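Local coordinates for cellulose binding protein (Clavibacter michiganensis subsp. michiganensis, PDB 4L48) that binds cellulose through an expansin module linked to cell wall loosening, part of a longer protein that probably hydrolyses beta-1,4-glucosidic bonds in cellulose, at residues T8-G13 with H76-E81; G59-Q64 with R85-F90; I112-G117 with L184-G189; P166-V171 with A178-G183. The protein carries 1 engineered substitution. All blocks are in the same frame, centred on the assembly; numbering follows the deposited sequence.

Contact 1: residues T8-G13 with H76-E81. Engineered in segment 76-81: Asn78 (natural residue Asp).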
loop_
_atom_site.group_PDB
_atom_site.type_symbol
_atom_site.label_atom_id
_atom_site.label_comp_id
_atom_site.label_asym_id
_atom_site.label_seq_id
_atom_site.Cartn_x
_atom_site.Cartn_y
_atom_site.Cartn_z
ATOM N N THR A 8 -6.844 12.019 -14.528
ATOM C CA THR A 8 -6.414 11.546 -15.836
ATOM C C THR A 8 -6.286 10.031 -15.765
ATOM O O THR A 8 -6.575 9.432 -14.729
ATOM C CB THR A 8 -5.070 12.165 -16.253
ATOM O OG1 THR A 8 -4.143 12.075 -15.166
ATOM C CG2 THR A 8 -5.253 13.627 -16.631
ATOM N N HIS A 9 -5.857 9.403 -16.856
ATOM C CA HIS A 9 -5.743 7.949 -16.873
ATOM C C HIS A 9 -4.392 7.434 -17.371
ATOM O O HIS A 9 -3.736 8.068 -18.197
ATOM C CB HIS A 9 -6.892 7.315 -17.667
ATOM C CG HIS A 9 -7.040 7.851 -19.057
ATOM N ND1 HIS A 9 -6.096 7.643 -20.041
ATOM C CD2 HIS A 9 -8.026 8.579 -19.631
ATOM C CE1 HIS A 9 -6.492 8.223 -21.159
ATOM N NE2 HIS A 9 -7.661 8.798 -20.938
ATOM N N TYR A 10 -3.989 6.280 -16.848
ATOM C CA TYR A 10 -2.761 5.613 -17.265
ATOM C C TYR A 10 -2.879 4.126 -16.941
ATOM O O TYR A 10 -3.897 3.684 -16.410
ATOM C CB TYR A 10 -1.547 6.228 -16.565
ATOM C CG TYR A 10 -1.218 5.608 -15.223
ATOM C CD1 TYR A 10 -0.059 4.862 -15.049
ATOM C CD2 TYR A 10 -2.067 5.762 -14.136
ATOM C CE1 TYR A 10 0.248 4.292 -13.829
ATOM C CE2 TYR A 10 -1.769 5.193 -12.912
ATOM C CZ TYR A 10 -0.611 4.460 -12.764
ATOM O OH TYR A 10 -0.313 3.894 -11.548
ATOM N N SER A 11 -1.844 3.353 -17.256
ATOM C CA SER A 11 -1.886 1.915 -17.010
ATOM C C SER A 11 -0.570 1.356 -16.479
ATOM O O SER A 11 0.511 1.791 -16.878
ATOM C CB SER A 11 -2.288 1.165 -18.282
ATOM O OG SER A 11 -2.332 -0.232 -18.053
ATOM N N LEU A 12 -0.674 0.386 -15.577
ATOM C CA LEU A 12 0.493 -0.328 -15.072
ATOM C C LEU A 12 0.661 -1.648 -15.818
ATOM O O LEU A 12 1.530 -2.456 -15.486
ATOM C CB LEU A 12 0.363 -0.582 -13.569
ATOM C CG LEU A 12 0.507 0.633 -12.649
ATOM C CD1 LEU A 12 0.226 0.250 -11.204
ATOM C CD2 LEU A 12 1.895 1.243 -12.782
ATOM N N GLY A 13 -0.180 -1.860 -16.826
ATOM C CA GLY A 13 -0.119 -3.058 -17.642
ATOM C C GLY A 13 -0.511 -4.314 -16.891
ATOM O O GLY A 13 -1.195 -4.252 -15.870
ATOM N N HIS A 76 -5.056 15.922 -8.035
ATOM C CA HIS A 76 -5.008 15.251 -9.328
ATOM C C HIS A 76 -4.640 13.779 -9.165
ATOM O O HIS A 76 -3.518 13.446 -8.786
ATOM C CB HIS A 76 -4.009 15.950 -10.253
ATOM C CG HIS A 76 -3.877 15.315 -11.604
ATOM N ND1 HIS A 76 -2.847 15.618 -12.468
ATOM C CD2 HIS A 76 -4.646 14.401 -12.242
ATOM C CE1 HIS A 76 -2.984 14.914 -13.577
ATOM N NE2 HIS A 76 -4.066 14.167 -13.466
ATOM N N LEU A 77 -5.597 12.904 -9.460
ATOM C CA LEU A 77 -5.365 11.468 -9.404
ATOM C C LEU A 77 -5.086 10.909 -10.792
ATOM O O LEU A 77 -5.727 11.297 -11.767
ATOM C CB LEU A 77 -6.576 10.751 -8.806
ATOM C CG LEU A 77 -6.931 11.045 -7.349
ATOM C CD1 LEU A 77 -8.101 10.179 -6.913
ATOM C CD2 LEU A 77 -5.729 10.821 -6.448
ATOM N N ASN A 78 -4.126 9.996 -10.877
ATOM C CA ASN A 78 -3.878 9.278 -12.117
ATOM C C ASN A 78 -4.524 7.901 -12.035
ATOM O O ASN A 78 -3.902 6.938 -11.593
ATOM C CB ASN A 78 -2.378 9.162 -12.387
ATOM C CG ASN A 78 -2.039 9.295 -13.861
ATOM O OD1 ASN A 78 -2.847 9.777 -14.654
ATOM N ND2 ASN A 78 -0.837 8.871 -14.233
ATOM N N LEU A 79 -5.785 7.822 -12.447
ATOM C CA LEU A 79 -6.556 6.589 -12.341
ATOM C C LEU A 79 -6.123 5.556 -13.372
ATOM O O LEU A 79 -5.570 5.900 -14.416
ATOM C CB LEU A 79 -8.048 6.877 -12.525
ATOM C CG LEU A 79 -8.765 7.746 -11.491
ATOM C CD1 LEU A 79 -10.160 8.093 -11.982
ATOM C CD2 LEU A 79 -8.838 7.036 -10.150
ATOM N N SER A 80 -6.379 4.288 -13.071
ATOM C CA SER A 80 -6.227 3.236 -14.064
ATOM C C SER A 80 -7.279 3.465 -15.138
ATOM O O SER A 80 -8.303 4.101 -14.882
ATOM C CB SER A 80 -6.410 1.859 -13.425
ATOM O OG SER A 80 -7.711 1.711 -12.888
ATOM N N GLU A 81 -7.028 2.957 -16.340
ATOM C CA GLU A 81 -7.949 3.159 -17.454
ATOM C C GLU A 81 -9.325 2.564 -17.169
ATOM O O GLU A 81 -10.347 3.116 -17.580
ATOM C CB GLU A 81 -7.371 2.578 -18.747
ATOM C CG GLU A 81 -6.115 3.286 -19.233
ATOM C CD GLU A 81 -5.600 2.720 -20.541
ATOM O OE1 GLU A 81 -6.125 1.678 -20.986
ATOM O OE2 GLU A 81 -4.671 3.318 -21.125
HETATM O O HOH W 1 -3.941 5.578 -20.366
HETATM O O HOH W 2 -5.136 0.233 -17.003
#

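Contact 2: residues G59-Q64 with R85-F90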
loop_
_atom_site.group_PDB
_atom_site.type_symbol
_atom_site.label_atom_id
_atom_site.label_comp_id
_atom_site.label_asym_id
_atom_site.label_seq_id
_atom_site.Cartn_x
_atom_site.Cartn_y
_atom_site.Cartn_z
ATOM N N GLY A 59 -20.450 8.154 -11.218
ATOM C CA GLY A 59 -20.608 7.544 -9.910
ATOM C C GLY A 59 -19.363 7.552 -9.043
ATOM O O GLY A 59 -18.561 8.484 -9.095
ATOM N N THR A 60 -19.206 6.505 -8.240
ATOM C CA THR A 60 -18.092 6.410 -7.304
ATOM C C THR A 60 -17.517 4.996 -7.265
ATOM O O THR A 60 -18.244 4.034 -7.029
ATOM C CB THR A 60 -18.530 6.807 -5.878
ATOM O OG1 THR A 60 -19.090 8.127 -5.893
ATOM C CG2 THR A 60 -17.347 6.771 -4.920
ATOM N N VAL A 61 -16.213 4.872 -7.502
ATOM C CA VAL A 61 -15.547 3.574 -7.412
ATOM C C VAL A 61 -14.398 3.590 -6.409
ATOM O O VAL A 61 -13.807 4.635 -6.138
ATOM C CB VAL A 61 -15.008 3.090 -8.778
ATOM C CG1 VAL A 61 -16.133 2.993 -9.794
ATOM C CG2 VAL A 61 -13.896 4.002 -9.274
ATOM N N ARG A 62 -14.089 2.418 -5.862
ATOM C CA ARG A 62 -12.999 2.281 -4.906
ATOM C C ARG A 62 -11.727 1.787 -5.586
ATOM O O ARG A 62 -11.735 0.769 -6.278
ATOM C CB ARG A 62 -13.400 1.334 -3.774
ATOM C CG ARG A 62 -12.302 1.080 -2.758
ATOM C CD ARG A 62 -12.864 0.450 -1.495
ATOM N NE ARG A 62 -13.809 1.339 -0.823
ATOM C CZ ARG A 62 -14.421 1.053 0.321
ATOM N NH1 ARG A 62 -14.192 -0.104 0.928
ATOM N NH2 ARG A 62 -15.263 1.925 0.859
ATOM N N VAL A 63 -10.636 2.518 -5.387
ATOM C CA VAL A 63 -9.357 2.171 -5.996
ATOM C C VAL A 63 -8.248 2.086 -4.952
ATOM O O VAL A 63 -8.289 2.768 -3.928
ATOM C CB VAL A 63 -8.951 3.188 -7.081
ATOM C CG1 VAL A 63 -9.872 3.076 -8.288
ATOM C CG2 VAL A 63 -8.970 4.603 -6.519
ATOM N N GLN A 64 -7.257 1.242 -5.219
ATOM C CA GLN A 64 -6.122 1.087 -4.317
ATOM C C GLN A 64 -4.977 2.009 -4.718
ATOM O O GLN A 64 -4.575 2.038 -5.880
ATOM C CB GLN A 64 -5.642 -0.365 -4.311
ATOM C CG GLN A 64 -4.396 -0.607 -3.473
ATOM C CD GLN A 64 -3.970 -2.062 -3.468
ATOM O OE1 GLN A 64 -4.764 -2.954 -3.769
ATOM N NE2 GLN A 64 -2.710 -2.309 -3.130
ATOM N N ARG A 85 -12.764 4.793 -16.997
ATOM C CA ARG A 85 -13.916 4.502 -17.846
ATOM C C ARG A 85 -15.186 4.277 -17.035
ATOM O O ARG A 85 -16.290 4.503 -17.521
ATOM C CB ARG A 85 -13.639 3.283 -18.733
ATOM C CG ARG A 85 -12.699 3.553 -19.894
ATOM C CD ARG A 85 -12.588 2.345 -20.815
ATOM N NE ARG A 85 -11.992 2.685 -22.106
ATOM C CZ ARG A 85 -10.707 2.520 -22.408
ATOM N NH1 ARG A 85 -9.871 2.016 -21.512
ATOM N NH2 ARG A 85 -10.258 2.859 -23.610
ATOM N N ALA A 86 -15.028 3.823 -15.797
ATOM C CA ALA A 86 -16.177 3.572 -14.933
ATOM C C ALA A 86 -16.703 4.860 -14.312
ATOM O O ALA A 86 -17.861 4.935 -13.895
ATOM C CB ALA A 86 -15.825 2.573 -13.858
ATOM N N LEU A 87 -15.845 5.870 -14.250
ATOM C CA LEU A 87 -16.210 7.143 -13.646
ATOM C C LEU A 87 -16.657 8.143 -14.702
ATOM O O LEU A 87 -17.593 8.910 -14.488
ATOM C CB LEU A 87 -15.031 7.705 -12.854
ATOM C CG LEU A 87 -15.081 7.567 -11.331
ATOM C CD1 LEU A 87 -16.037 6.467 -10.877
ATOM C CD2 LEU A 87 -13.681 7.326 -10.793
ATOM N N GLY A 88 -15.985 8.127 -15.847
ATOM C CA GLY A 88 -16.287 9.065 -16.909
ATOM C C GLY A 88 -15.999 8.510 -18.287
ATOM O O GLY A 88 -15.670 7.333 -18.442
ATOM N N ASP A 89 -16.131 9.365 -19.296
ATOM C CA ASP A 89 -15.864 8.969 -20.671
ATOM C C ASP A 89 -14.366 9.015 -20.944
ATOM O O ASP A 89 -13.699 9.995 -20.618
ATOM C CB ASP A 89 -16.613 9.878 -21.649
ATOM C CG ASP A 89 -16.611 9.335 -23.067
ATOM O OD1 ASP A 89 -17.441 8.448 -23.365
ATOM O OD2 ASP A 89 -15.791 9.801 -23.886
ATOM N N PHE A 90 -13.846 7.949 -21.546
ATOM C CA PHE A 90 -12.415 7.820 -21.794
ATOM C C PHE A 90 -11.894 8.894 -22.747
ATOM O O PHE A 90 -10.768 9.370 -22.602
ATOM C CB PHE A 90 -12.101 6.428 -22.347
ATOM C CG PHE A 90 -10.633 6.154 -22.510
ATOM C CD1 PHE A 90 -9.878 5.700 -21.441
ATOM C CD2 PHE A 90 -10.011 6.341 -23.734
ATOM C CE1 PHE A 90 -8.529 5.444 -21.588
ATOM C CE2 PHE A 90 -8.663 6.087 -23.887
ATOM C CZ PHE A 90 -7.920 5.637 -22.813
#

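Contact 3: residues I112-G117 with L184-G189. With BGC (beta-D-glucopyranose), chain C; BGC (beta-D-glucopyranose), chain B; BGC (beta-D-glucopyranose), chain D.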
loop_
_atom_site.group_PDB
_atom_site.type_symbol
_atom_site.label_atom_id
_atom_site.label_comp_id
_atom_site.label_asym_id
_atom_site.label_seq_id
_atom_site.Cartn_x
_atom_site.Cartn_y
_atom_site.Cartn_z
ATOM N N ILE A 112 2.551 -10.493 5.052
ATOM C CA ILE A 112 3.887 -9.910 5.025
ATOM C C ILE A 112 4.731 -10.508 3.906
ATOM O O ILE A 112 4.797 -11.727 3.745
ATOM C CB ILE A 112 4.617 -10.110 6.369
ATOM C CG1 ILE A 112 3.842 -9.435 7.500
ATOM C CG2 ILE A 112 6.035 -9.559 6.301
ATOM C CD1 ILE A 112 3.710 -7.937 7.340
ATOM N N ARG A 113 5.373 -9.640 3.131
ATOM C CA ARG A 113 6.267 -10.081 2.070
ATOM C C ARG A 113 7.691 -9.601 2.326
ATOM O O ARG A 113 7.954 -8.399 2.378
ATOM C CB ARG A 113 5.777 -9.587 0.708
ATOM C CG ARG A 113 6.621 -10.060 -0.466
ATOM C CD ARG A 113 5.871 -9.913 -1.782
ATOM N NE ARG A 113 5.683 -8.517 -2.166
ATOM C CZ ARG A 113 6.138 -7.988 -3.297
ATOM N NH1 ARG A 113 6.806 -8.740 -4.161
ATOM N NH2 ARG A 113 5.924 -6.707 -3.568
ATOM N N VAL A 114 8.604 -10.551 2.497
ATOM C CA VAL A 114 10.017 -10.235 2.651
ATOM C C VAL A 114 10.624 -9.997 1.273
ATOM O O VAL A 114 10.438 -10.799 0.358
ATOM C CB VAL A 114 10.771 -11.370 3.364
ATOM C CG1 VAL A 114 12.245 -11.036 3.483
ATOM C CG2 VAL A 114 10.169 -11.620 4.738
ATOM N N LYS A 115 11.344 -8.890 1.125
ATOM C CA LYS A 115 11.860 -8.490 -0.177
ATOM C C LYS A 115 12.984 -9.396 -0.668
ATOM O O LYS A 115 13.689 -10.013 0.129
ATOM C CB LYS A 115 12.348 -7.042 -0.138
ATOM C CG LYS A 115 12.350 -6.376 -1.499
ATOM C CD LYS A 115 12.931 -4.981 -1.445
ATOM C CE LYS A 115 12.813 -4.317 -2.799
ATOM N NZ LYS A 115 13.389 -5.170 -3.876
ATOM N N GLU A 116 13.141 -9.469 -1.986
ATOM C CA GLU A 116 14.256 -10.187 -2.590
ATOM C C GLU A 116 15.577 -9.565 -2.159
ATOM O O GLU A 116 15.700 -8.342 -2.080
ATOM C CB GLU A 116 14.150 -10.169 -4.118
ATOM C CG GLU A 116 13.144 -11.154 -4.702
ATOM C CD GLU A 116 11.714 -10.655 -4.641
ATOM O OE1 GLU A 116 11.484 -9.536 -4.134
ATOM O OE2 GLU A 116 10.815 -11.386 -5.107
ATOM N N GLY A 117 16.562 -10.412 -1.879
ATOM C CA GLY A 117 17.874 -9.947 -1.470
ATOM C C GLY A 117 17.986 -9.722 0.025
ATOM O O GLY A 117 19.027 -9.290 0.518
ATOM N N LEU A 184 7.415 -15.351 11.487
ATOM C CA LEU A 184 7.677 -14.904 10.124
ATOM C C LEU A 184 9.043 -15.395 9.657
ATOM O O LEU A 184 10.043 -15.239 10.356
ATOM C CB LEU A 184 7.581 -13.381 10.018
ATOM C CG LEU A 184 6.169 -12.798 10.112
ATOM C CD1 LEU A 184 6.201 -11.282 10.040
ATOM C CD2 LEU A 184 5.284 -13.368 9.014
ATOM N N ARG A 185 9.075 -15.992 8.472
ATOM C CA ARG A 185 10.289 -16.615 7.958
ATOM C C ARG A 185 11.078 -15.684 7.044
ATOM O O ARG A 185 10.503 -14.850 6.344
ATOM C CB ARG A 185 9.936 -17.898 7.205
ATOM C CG ARG A 185 9.230 -18.941 8.054
ATOM C CD ARG A 185 8.622 -20.042 7.198
ATOM N NE ARG A 185 7.399 -19.610 6.526
ATOM C CZ ARG A 185 7.342 -19.180 5.269
ATOM N NH1 ARG A 185 6.181 -18.811 4.746
ATOM N NH2 ARG A 185 8.443 -19.128 4.532
ATOM N N MET A 186 12.399 -15.834 7.059
ATOM C CA MET A 186 13.261 -15.110 6.135
ATOM C C MET A 186 13.155 -15.759 4.758
ATOM O O MET A 186 14.040 -16.506 4.337
ATOM C CB MET A 186 14.711 -15.117 6.632
ATOM C CG MET A 186 15.690 -14.326 5.769
ATOM S SD MET A 186 15.269 -12.581 5.604
ATOM C CE MET A 186 15.361 -12.046 7.310
ATOM N N ALA A 187 12.052 -15.483 4.072
ATOM C CA ALA A 187 11.792 -16.066 2.762
ATOM C C ALA A 187 11.506 -14.975 1.736
ATOM O O ALA A 187 10.351 -14.601 1.530
ATOM C CB ALA A 187 10.629 -17.041 2.838
ATOM N N PRO A 188 12.565 -14.461 1.092
ATOM C CA PRO A 188 12.475 -13.371 0.115
ATOM C C PRO A 188 11.529 -13.688 -1.039
ATOM O O PRO A 188 11.649 -14.742 -1.664
ATOM C CB PRO A 188 13.911 -13.254 -0.408
ATOM C CG PRO A 188 14.755 -13.793 0.692
ATOM C CD PRO A 188 13.954 -14.909 1.290
ATOM N N GLY A 189 10.595 -12.780 -1.307
ATOM C CA GLY A 189 9.694 -12.916 -2.436
ATOM C C GLY A 189 8.371 -13.583 -2.110
ATOM O O GLY A 189 7.411 -13.471 -2.871
HETATM C C2 BGC C . 18.387 -1.953 -2.123
HETATM C C3 BGC C . 16.938 -1.696 -2.515
HETATM C C4 BGC C . 16.537 -2.572 -3.696
HETATM C C5 BGC C . 16.876 -4.032 -3.409
HETATM C C6 BGC C . 16.567 -4.923 -4.606
HETATM C C1 BGC C . 18.640 -3.441 -1.922
HETATM O O2 BGC C . 18.692 -1.252 -0.913
HETATM O O3 BGC C . 16.782 -0.315 -2.859
HETATM O O4 BGC C . 15.134 -2.466 -3.929
HETATM O O5 BGC C . 18.259 -4.168 -3.088
HETATM O O6 BGC C . 16.866 -6.280 -4.260
HETATM C C2 BGC B . 21.073 -6.868 -0.046
HETATM C C3 BGC B . 20.567 -5.966 -1.163
HETATM C C4 BGC B . 20.289 -4.568 -0.620
HETATM C C5 BGC B . 21.482 -4.031 0.166
HETATM C C6 BGC B . 21.142 -2.700 0.826
HETATM C C1 BGC B . 22.268 -6.224 0.642
HETATM O O2 BGC B . 21.447 -8.143 -0.580
HETATM O O3 BGC B . 19.371 -6.532 -1.711
HETATM O O4 BGC B . 20.029 -3.658 -1.687
HETATM O O5 BGC B . 21.879 -4.960 1.174
HETATM O O6 BGC B . 22.224 -2.300 1.674
HETATM C C2 BGC D . 13.553 -2.313 -5.736
HETATM C C3 BGC D . 13.117 -1.491 -6.941
HETATM C C4 BGC D . 12.985 -0.018 -6.572
HETATM C C5 BGC D . 14.240 0.467 -5.848
HETATM C C6 BGC D . 14.081 1.896 -5.344
HETATM C C1 BGC D . 14.807 -1.723 -5.102
HETATM O O2 BGC D . 13.816 -3.660 -6.142
HETATM O O3 BGC D . 11.862 -1.984 -7.424
HETATM O O4 BGC D . 12.807 0.746 -7.763
HETATM O O5 BGC D . 14.534 -0.374 -4.731
HETATM O O6 BGC D . 15.315 2.334 -4.769
HETATM O O HOH W 3 8.146 -11.008 -4.817
HETATM O O HOH W 4 8.364 -13.641 2.652
#

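Contact 4: residues P166-V171 with A178-G183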
loop_
_atom_site.group_PDB
_atom_site.type_symbol
_atom_site.label_atom_id
_atom_site.label_comp_id
_atom_site.label_asym_id
_atom_site.label_seq_id
_atom_site.Cartn_x
_atom_site.Cartn_y
_atom_site.Cartn_z
ATOM N N PRO A 166 13.174 -17.397 13.285
ATOM C CA PRO A 166 11.880 -16.821 12.904
ATOM C C PRO A 166 11.773 -15.356 13.318
ATOM O O PRO A 166 12.317 -14.971 14.353
ATOM C CB PRO A 166 10.873 -17.663 13.698
ATOM C CG PRO A 166 11.598 -18.928 14.020
ATOM C CD PRO A 166 13.021 -18.523 14.221
ATOM N N LEU A 167 11.082 -14.552 12.517
ATOM C CA LEU A 167 10.930 -13.134 12.816
ATOM C C LEU A 167 9.665 -12.844 13.618
ATOM O O LEU A 167 8.603 -13.408 13.351
ATOM C CB LEU A 167 10.930 -12.304 11.528
ATOM C CG LEU A 167 12.254 -12.208 10.768
ATOM C CD1 LEU A 167 12.104 -11.314 9.546
ATOM C CD2 LEU A 167 13.355 -11.694 11.681
ATOM N N THR A 168 9.793 -11.966 14.605
ATOM C CA THR A 168 8.645 -11.470 15.351
ATOM C C THR A 168 8.458 -9.992 15.031
ATOM O O THR A 168 9.231 -9.147 15.484
ATOM C CB THR A 168 8.824 -11.650 16.868
ATOM O OG1 THR A 168 8.968 -13.043 17.173
ATOM C CG2 THR A 168 7.621 -11.096 17.617
ATOM N N VAL A 169 7.434 -9.685 14.242
ATOM C CA VAL A 169 7.234 -8.327 13.751
ATOM C C VAL A 169 5.991 -7.668 14.338
ATOM O O VAL A 169 4.899 -8.235 14.309
ATOM C CB VAL A 169 7.150 -8.298 12.211
ATOM C CG1 VAL A 169 6.851 -6.891 11.714
ATOM C CG2 VAL A 169 8.444 -8.818 11.604
ATOM N N LYS A 170 6.170 -6.464 14.875
ATOM C CA LYS A 170 5.052 -5.674 15.370
ATOM C C LYS A 170 4.751 -4.541 14.397
ATOM O O LYS A 170 5.624 -3.732 14.084
ATOM C CB LYS A 170 5.363 -5.098 16.752
ATOM C CG LYS A 170 4.164 -4.453 17.430
ATOM C CD LYS A 170 4.592 -3.471 18.509
ATOM C CE LYS A 170 5.494 -4.127 19.540
ATOM N NZ LYS A 170 5.989 -3.144 20.542
ATOM N N VAL A 171 3.514 -4.492 13.916
ATOM C CA VAL A 171 3.091 -3.445 12.996
ATOM C C VAL A 171 2.026 -2.565 13.643
ATOM O O VAL A 171 1.033 -3.067 14.168
ATOM C CB VAL A 171 2.534 -4.037 11.686
ATOM C CG1 VAL A 171 2.117 -2.927 10.734
ATOM C CG2 VAL A 171 3.564 -4.945 11.033
ATOM N N ALA A 178 -2.023 -1.982 17.030
ATOM C CA ALA A 178 -0.852 -2.791 16.721
ATOM C C ALA A 178 -1.140 -4.288 16.752
ATOM O O ALA A 178 -1.859 -4.778 17.623
ATOM C CB ALA A 178 0.290 -2.453 17.670
ATOM N N VAL A 179 -0.574 -5.005 15.788
ATOM C CA VAL A 179 -0.631 -6.460 15.780
ATOM C C VAL A 179 0.785 -7.021 15.802
ATOM O O VAL A 179 1.717 -6.401 15.288
ATOM C CB VAL A 179 -1.390 -7.005 14.551
ATOM C CG1 VAL A 179 -2.843 -6.556 14.580
ATOM C CG2 VAL A 179 -0.716 -6.564 13.260
ATOM N N VAL A 180 0.947 -8.188 16.413
ATOM C CA VAL A 180 2.250 -8.835 16.483
ATOM C C VAL A 180 2.244 -10.120 15.666
ATOM O O VAL A 180 1.398 -10.991 15.867
ATOM C CB VAL A 180 2.655 -9.134 17.937
ATOM C CG1 VAL A 180 3.963 -9.908 17.979
ATOM C CG2 VAL A 180 2.767 -7.836 18.725
ATOM N N LEU A 181 3.192 -10.226 14.741
ATOM C CA LEU A 181 3.242 -11.347 13.812
ATOM C C LEU A 181 4.468 -12.218 14.060
ATOM O O LEU A 181 5.554 -11.924 13.559
ATOM C CB LEU A 181 3.241 -10.827 12.374
ATOM C CG LEU A 181 2.104 -9.849 12.069
ATOM C CD1 LEU A 181 2.259 -9.230 10.690
ATOM C CD2 LEU A 181 0.762 -10.546 12.196
ATOM N N PRO A 182 4.295 -13.297 14.840
ATOM C CA PRO A 182 5.389 -14.208 15.183
ATOM C C PRO A 182 5.581 -15.292 14.129
ATOM O O PRO A 182 4.666 -15.572 13.353
ATOM C CB PRO A 182 4.899 -14.839 16.484
ATOM C CG PRO A 182 3.419 -14.899 16.311
ATOM C CD PRO A 182 3.036 -13.679 15.504
ATOM N N GLY A 183 6.766 -15.890 14.103
ATOM C CA GLY A 183 7.037 -17.009 13.220
ATOM C C GLY A 183 7.222 -16.638 11.760
ATOM O O GLY A 183 7.188 -17.506 10.889
HETATM O O HOH W 5 9.149 -15.313 15.676
#

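Contact 1: residues T8-G13 with H76-E81
Thr8 faces His76 and Asn78 where strands 3-10 and 76-80 pair in parallel, within the expansin domain of the double-psi beta-barrel family. The threonine hydroxyl is gripped twice: OG1 donates to Asn78 OD1 (2.7 Å) and accepts from His76 NE2 (2.7 Å), which reaches it from the ring edge. A chi1 of 47° sets Thr8 OG1 between its own backbone N and carbonyl carbon, aiming it at both partners, and a threonine suits the place because one hydroxyl can give and take at once. The other ring nitrogen, His76 ND1, is weakly hydrogen-bonded to Glu73. Asn78 is an engineered residue; the natural one is Asp. His9 turns to the other face of the sheet, beside Leu79. Its ND1 is 3.0 Å from water 1, which bridges to Glu81 OE2, while Phe90 stacks on its ring. Tyr10 follows, its backbone N bonded to Leu79 O. Its flat ring crosses the Asn78 side chain with ring and amide planes only 10° apart; Asn78 ND2 comes 3.3 Å from Tyr10 CD2, and Asn78 O lies at the ring edge, 3.1 Å from Tyr10 CE2. Next in the chain, Ser11 meets water 2 through its hydroxyl, and in an ST turn Ser11 OG accepts from Gly13 N at 3.0 Å, with an N-H...O angle of 158°.

Contact 2: residues G59-Q64 with R85-F90
Val61 and Leu87 reach toward each other tip to tip, the strand residue meeting a residue of the short helix 81-87. From its root outward, Val61 CB lies 4.1 Å from Leu87 CD1. The side chain then forks. Val61 CG1, beside the backbone N, comes 3.6 Å from Leu87 CD1 and also meets Ala86 CB at 4.1 Å. Val61 CG2, set between the backbone N and the carbonyl carbon, touches both leucine methyls: Leu87 CD1 at 3.6 Å and Leu87 CD2 at 3.7 Å. Leu87 CD1 is thus straddled by the two valine branches, and it extends on to Gly59 O, 3.7 Å away. Both leucine torsions lie off the staggered values (chi1 -103°, chi2 21°), which suggests a somewhat strained side chain. The residue types fit a seam of apolar side chains: a branched valine offers two methyls, a leucine has the length to cross the gap, and an alanine is small enough for the helix to come close. No hydrogen bond joins the two segments, though Lys58, just before the strand, bonds to Arg85 O through its NZ. Val54 of the adjoining strand 51-56 also packs on Leu87. Nearby, the Arg85 guanidinium lies over the face of Phe90. Here the short helix 81-87 packs apolar side chains on strand 59-69 of the double-psi beta-barrel domain.

Contact 3: residues I112-G117 with L184-G189
Val114 O receives the N-H of Gly189 in a short, nearly straight bond (2.6 Å, N-H...O angle 174°), and Pro188 CA adds a CH...O contact to this same Val114 O at 3.3 Å. Proline has no N-H; the donor here is the next residue, Gly189. Water 4 accepts from Val114 N and donates to Ala187 O. The valine methyls pack in different directions: Val114 CG1 lies 4.0 Å from Met186 SD, while CG2 faces the Arg185 carbonyl. At the other end of the contact, Ile112 and Leu184 cross at about a right angle, Ile112 CG1 3.9 Å from Leu184 CD1. Arg113 NH1 donates to water 3, in the guanidinium plane, and also to Ile18 O; that water lies 2.7 Å from Glu116 OE2. The chain then delivers its sugar-binding groups. Lys115, extended until a bend at its last torsion (chi4 -53°), donates from NZ to O2 of the chain D glucose (2.8 Å). Gly117 O accepts from O2 of the chain B glucose at 2.9 Å, and without a side chain Gly117 lets the sugar settle close. Lys115, Glu116 and Gly117 line the glycan site with Trp121, Trp122 and Tyr153, and Ala19, Gly21, Asn22 and Ser24 of the other domain extend it.

Contact 4: residues P166-V171 with A178-G183
Val180 spreads its two methyls over two neighbours on the facing strand: CG1 lies 3.9 Å from Thr168 CG2, and Val180 CG2 is 3.9 Å from Lys170 CG. With chi1 at 175° one branch stands anti to the backbone N and the other beside it, and each crosses its partner at a slant. Lys170 suits this more exposed face because its aliphatic stem packs on the valine while its charged end makes a cation-pi contact with Trp145. On the inner face Val169, Val171 and Leu181 are buried, with Val179 partly exposed beside them. Val169 and Leu181 form a hydrogen-bonded antiparallel pair, Leu181 N to Val169 O being 2.7 Å and Val169 N to Leu181 O 3.0 Å. Val171 and Val179 repeat that pattern. Where the chain turns a corner at Gly183, whose positive phi a glycine takes easily, water 5 joins Thr168 OG1 (2.7 Å) to Gly183 N, from which it accepts. The pair is a beta hairpin in the C-terminal domain: strand 178-184 is outermost, strand 167-173 lies between it and strand 134-141, and Val169 reaches Val137 and Leu125 within.

Contacts 1 and 2 share the double-psi beta-barrel domain and touch, through His9 against Phe90 and Leu79 against Leu87; contacts 3 and 4 share the C-terminal domain, with contact 4 nested in the loop that contact 3 closes. Contact 2 lies near the surface, has no hydrogen bond across it and rests on apolar side chains, whereas contacts 1, 3 and 4 are partly buried and mix backbone bonds with side-chain packing. Contact 1 concentrates side-chain hydrogen bonds on a parallel strand pair. Contact 4 relies on antiparallel backbone bonds and an apolar inner face, to which Leu181 and Ile112 link contact 3. Of the four, contact 3, whose centre is about 29 Å from that of contact 1, holds the sugar directly.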